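Local coordinates for ChrR-like cupin domain-containing protein (Ralstonia eutropha, PDB 3CJX), which is of unknown function but has a cupin-like fold and probably belongs with the ChrR-like cupin proteins, at residues F33-V45 / S133-A145. Numbering follows the deposited sequence.
Sequences FPLFMDPYNGLMV and SDAGVIKNWVDRA
Asp38 OD1, which accepts from the backbone N of Asn41 at 2.8 Å (164° at the hydrogen) and more weakly from that of Tyr40, fixes the turn that sets Pro39 against Ala135. Accepting from the backbone N three residues on makes this an Asx motif; that N-H approaches from well above the carboxylate plane. Gly42, with its positive phi, completes a G1 bulge that returns the chain to strand 43-50. The turn lies on the start of helix 135-148: Ala135 CB lies against Pro39 CA (3.5 Å) and Met44 CG (4.0 Å), where the small methyl lets the helix start lie close to the turn, while Pro39 CB rests on the backbone of Gly136. At the same end Asp134 caps the helix, its OD1 accepting from Val137 N at 2.9 Å. Deeper in, two selenomethionines offer long, pliable chains to Ile138, each crossing it at about a right angle. Met37 bends at chi2 and chi3 (-147° and 80°) and brings CE to Ile138 CG2, 4.0 Å away; Met44 SE meets Ile138 CG1 at 3.9 Å. Lys139 lends its backbone and aliphatic chain to Met37 and Pro39, then carries NZ to Asp143 OD2, a salt bridge using that oxygen's syn lone pair. A turn further on, Val142 CG1 touches Pro34 CG at 3.8 Å. The contact is thus apolar: the chain's only helix laid across one beta-hairpin of a cupin-like jelly-roll (double-stranded beta-helix).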
# COMPACT_ATOMS: atom_id res chain seq x y z
N PHE A 33 -5.19 2.32 4.84
CA PHE A 33 -6.50 1.75 5.09
C PHE A 33 -6.54 0.48 4.23
O PHE A 33 -6.62 0.57 3.01
CB PHE A 33 -7.65 2.70 4.74
CG PHE A 33 -8.93 2.35 5.44
CD1 PHE A 33 -9.50 1.09 5.28
CD2 PHE A 33 -9.55 3.26 6.26
CE1 PHE A 33 -10.66 0.75 5.91
CE2 PHE A 33 -10.72 2.94 6.90
CZ PHE A 33 -11.28 1.67 6.72
N PRO A 34 -6.48 -0.71 4.85
CA PRO A 34 -6.49 -1.90 4.04
C PRO A 34 -7.87 -2.15 3.44
O PRO A 34 -8.87 -1.81 4.06
CB PRO A 34 -6.14 -3.01 5.04
CG PRO A 34 -6.65 -2.51 6.32
CD PRO A 34 -6.46 -1.03 6.29
N LEU A 35 -7.90 -2.70 2.24
CA LEU A 35 -9.13 -3.04 1.54
C LEU A 35 -9.20 -4.55 1.27
O LEU A 35 -10.10 -5.23 1.78
CB LEU A 35 -9.25 -2.22 0.24
CG LEU A 35 -9.04 -0.72 0.47
CD1 LEU A 35 -9.01 0.07 -0.83
CD2 LEU A 35 -10.13 -0.21 1.41
N PHE A 36 -8.23 -5.06 0.51
CA PHE A 36 -8.18 -6.47 0.13
C PHE A 36 -6.77 -7.03 0.32
O PHE A 36 -5.82 -6.46 -0.18
CB PHE A 36 -8.62 -6.64 -1.32
CG PHE A 36 -8.70 -8.07 -1.77
CD1 PHE A 36 -9.86 -8.78 -1.59
CD2 PHE A 36 -7.61 -8.69 -2.34
CE1 PHE A 36 -9.95 -10.10 -1.99
CE2 PHE A 36 -7.68 -10.01 -2.73
CZ PHE A 36 -8.84 -10.71 -2.56
N MSE A 37 -6.65 -8.17 1.02
CA MSE A 37 -5.34 -8.80 1.27
C MSE A 37 -5.36 -10.30 1.04
O MSE A 37 -6.07 -11.03 1.73
CB MSE A 37 -4.88 -8.51 2.68
CG MSE A 37 -5.09 -7.09 3.04
SE MSE A 37 -3.75 -6.47 4.21
CE MSE A 37 -2.40 -6.17 2.85
N ASP A 38 -4.56 -10.75 0.09
CA ASP A 38 -4.46 -12.16 -0.29
C ASP A 38 -3.00 -12.55 -0.24
O ASP A 38 -2.31 -12.47 -1.26
CB ASP A 38 -5.03 -12.37 -1.70
CG ASP A 38 -5.01 -13.82 -2.15
OD1 ASP A 38 -4.27 -14.64 -1.55
OD2 ASP A 38 -5.75 -14.15 -3.12
N PRO A 39 -2.50 -12.95 0.94
CA PRO A 39 -1.10 -13.36 1.07
C PRO A 39 -0.70 -14.57 0.25
O PRO A 39 0.48 -14.74 -0.06
CB PRO A 39 -0.97 -13.71 2.55
CG PRO A 39 -2.15 -13.11 3.21
CD PRO A 39 -3.23 -13.07 2.21
N TYR A 40 -1.67 -15.38 -0.13
CA TYR A 40 -1.40 -16.62 -0.82
C TYR A 40 -1.17 -16.38 -2.31
O TYR A 40 -0.29 -17.00 -2.88
CB TYR A 40 -2.51 -17.63 -0.46
CG TYR A 40 -2.70 -17.59 1.05
CD1 TYR A 40 -1.72 -18.09 1.90
CD2 TYR A 40 -3.80 -16.95 1.61
CE1 TYR A 40 -1.85 -17.99 3.29
CE2 TYR A 40 -3.95 -16.86 2.99
CZ TYR A 40 -2.97 -17.37 3.83
OH TYR A 40 -3.14 -17.28 5.19
N ASN A 41 -1.91 -15.46 -2.92
CA ASN A 41 -1.64 -15.10 -4.33
C ASN A 41 -0.81 -13.84 -4.45
O ASN A 41 -0.63 -13.32 -5.55
CB ASN A 41 -2.94 -14.87 -5.08
CG ASN A 41 -3.74 -16.10 -5.18
OD1 ASN A 41 -3.19 -17.21 -5.24
ND2 ASN A 41 -5.06 -15.93 -5.19
N GLY A 42 -0.34 -13.34 -3.31
CA GLY A 42 0.47 -12.14 -3.30
C GLY A 42 -0.26 -10.97 -3.94
O GLY A 42 0.09 -10.52 -5.03
N LEU A 43 -1.31 -10.49 -3.27
CA LEU A 43 -2.07 -9.35 -3.80
C LEU A 43 -2.64 -8.49 -2.68
O LEU A 43 -3.19 -9.01 -1.71
CB LEU A 43 -3.19 -9.87 -4.70
CG LEU A 43 -4.08 -8.81 -5.33
CD1 LEU A 43 -3.27 -7.84 -6.22
CD2 LEU A 43 -5.14 -9.53 -6.12
N MSE A 44 -2.47 -7.17 -2.78
CA MSE A 44 -3.07 -6.27 -1.80
C MSE A 44 -3.64 -5.07 -2.52
O MSE A 44 -2.97 -4.51 -3.37
CB MSE A 44 -2.09 -5.68 -0.80
CG MSE A 44 -0.83 -6.41 -0.59
SE MSE A 44 0.22 -5.44 0.73
CE MSE A 44 1.69 -4.90 -0.42
N VAL A 45 -4.85 -4.68 -2.14
CA VAL A 45 -5.46 -3.48 -2.67
C VAL A 45 -5.60 -2.58 -1.45
O VAL A 45 -6.29 -2.94 -0.50
CB VAL A 45 -6.81 -3.79 -3.34
CG1 VAL A 45 -7.41 -2.50 -3.94
CG2 VAL A 45 -6.62 -4.86 -4.39
N SER A 133 8.66 -7.06 2.10
CA SER A 133 7.32 -6.72 2.54
C SER A 133 6.28 -7.41 1.64
O SER A 133 5.92 -6.86 0.61
CB SER A 133 7.09 -5.20 2.54
OG SER A 133 7.91 -4.52 3.50
N ASP A 134 5.85 -8.62 1.99
CA ASP A 134 4.77 -9.29 1.22
C ASP A 134 3.42 -9.05 1.91
O ASP A 134 3.37 -8.48 3.01
CB ASP A 134 5.02 -10.80 1.03
CG ASP A 134 5.15 -11.54 2.35
OD1 ASP A 134 5.09 -10.89 3.42
OD2 ASP A 134 5.33 -12.78 2.30
N ALA A 135 2.35 -9.49 1.24
CA ALA A 135 0.99 -9.35 1.76
C ALA A 135 0.88 -9.87 3.20
O ALA A 135 0.22 -9.27 4.06
CB ALA A 135 0.02 -10.07 0.84
N GLY A 136 1.54 -10.98 3.46
CA GLY A 136 1.52 -11.56 4.79
C GLY A 136 2.12 -10.64 5.84
O GLY A 136 1.53 -10.45 6.89
N VAL A 137 3.29 -10.06 5.54
CA VAL A 137 3.97 -9.18 6.48
C VAL A 137 3.12 -7.95 6.79
O VAL A 137 2.92 -7.58 7.96
CB VAL A 137 5.37 -8.73 5.96
CG1 VAL A 137 5.92 -7.57 6.82
CG2 VAL A 137 6.36 -9.90 5.93
N ILE A 138 2.59 -7.34 5.73
CA ILE A 138 1.76 -6.15 5.86
C ILE A 138 0.51 -6.48 6.66
O ILE A 138 0.11 -5.71 7.54
CB ILE A 138 1.40 -5.52 4.51
CG1 ILE A 138 2.66 -5.11 3.75
CG2 ILE A 138 0.57 -4.28 4.72
CD1 ILE A 138 3.53 -4.14 4.52
N LYS A 139 -0.09 -7.64 6.38
CA LYS A 139 -1.28 -8.06 7.12
C LYS A 139 -1.00 -8.17 8.61
O LYS A 139 -1.81 -7.75 9.43
CB LYS A 139 -1.84 -9.39 6.59
CG LYS A 139 -3.24 -9.75 7.14
CD LYS A 139 -3.80 -10.99 6.46
CE LYS A 139 -5.21 -11.34 6.92
NZ LYS A 139 -5.32 -11.60 8.39
N ASN A 140 0.15 -8.75 8.97
CA ASN A 140 0.52 -8.84 10.39
C ASN A 140 0.58 -7.46 11.05
O ASN A 140 0.04 -7.28 12.14
CB ASN A 140 1.83 -9.61 10.61
CG ASN A 140 1.71 -11.09 10.27
OD1 ASN A 140 0.74 -11.53 9.64
ND2 ASN A 140 2.69 -11.87 10.67
N TRP A 141 1.22 -6.48 10.40
CA TRP A 141 1.25 -5.14 10.99
C TRP A 141 -0.16 -4.58 11.06
O TRP A 141 -0.53 -3.98 12.07
CB TRP A 141 2.14 -4.17 10.21
CG TRP A 141 2.10 -2.81 10.84
CD1 TRP A 141 2.90 -2.35 11.85
CD2 TRP A 141 1.19 -1.75 10.54
NE1 TRP A 141 2.55 -1.07 12.18
CE2 TRP A 141 1.50 -0.68 11.39
CE3 TRP A 141 0.15 -1.61 9.63
CZ2 TRP A 141 0.82 0.51 11.35
CZ3 TRP A 141 -0.53 -0.42 9.58
CH2 TRP A 141 -0.20 0.63 10.44
N VAL A 142 -0.95 -4.79 10.00
CA VAL A 142 -2.34 -4.29 9.99
C VAL A 142 -3.14 -4.82 11.18
O VAL A 142 -3.72 -4.05 11.95
CB VAL A 142 -3.10 -4.68 8.68
CG1 VAL A 142 -4.63 -4.52 8.87
CG2 VAL A 142 -2.57 -3.89 7.45
N ASP A 143 -3.14 -6.14 11.35
CA ASP A 143 -3.90 -6.77 12.44
C ASP A 143 -3.40 -6.30 13.80
O ASP A 143 -4.20 -6.14 14.72
CB ASP A 143 -3.87 -8.30 12.33
CG ASP A 143 -4.65 -8.82 11.13
OD1 ASP A 143 -5.66 -8.17 10.74
OD2 ASP A 143 -4.27 -9.90 10.60
N ARG A 144 -2.10 -6.08 13.92
CA ARG A 144 -1.51 -5.55 15.15
C ARG A 144 -1.89 -4.09 15.32
O ARG A 144 -2.17 -3.65 16.44
CB ARG A 144 0.03 -5.72 15.16
CG ARG A 144 0.86 -4.67 16.01
CD ARG A 144 2.37 -5.03 16.18
NE ARG A 144 2.93 -5.70 15.00
CZ ARG A 144 3.02 -7.03 14.81
NH1 ARG A 144 2.62 -7.90 15.74
NH2 ARG A 144 3.53 -7.50 13.67
N ALA A 145 -1.91 -3.35 14.22
CA ALA A 145 -2.23 -1.92 14.27
C ALA A 145 -3.68 -1.71 14.69
O ALA A 145 -3.98 -0.79 15.45
CB ALA A 145 -1.95 -1.26 12.93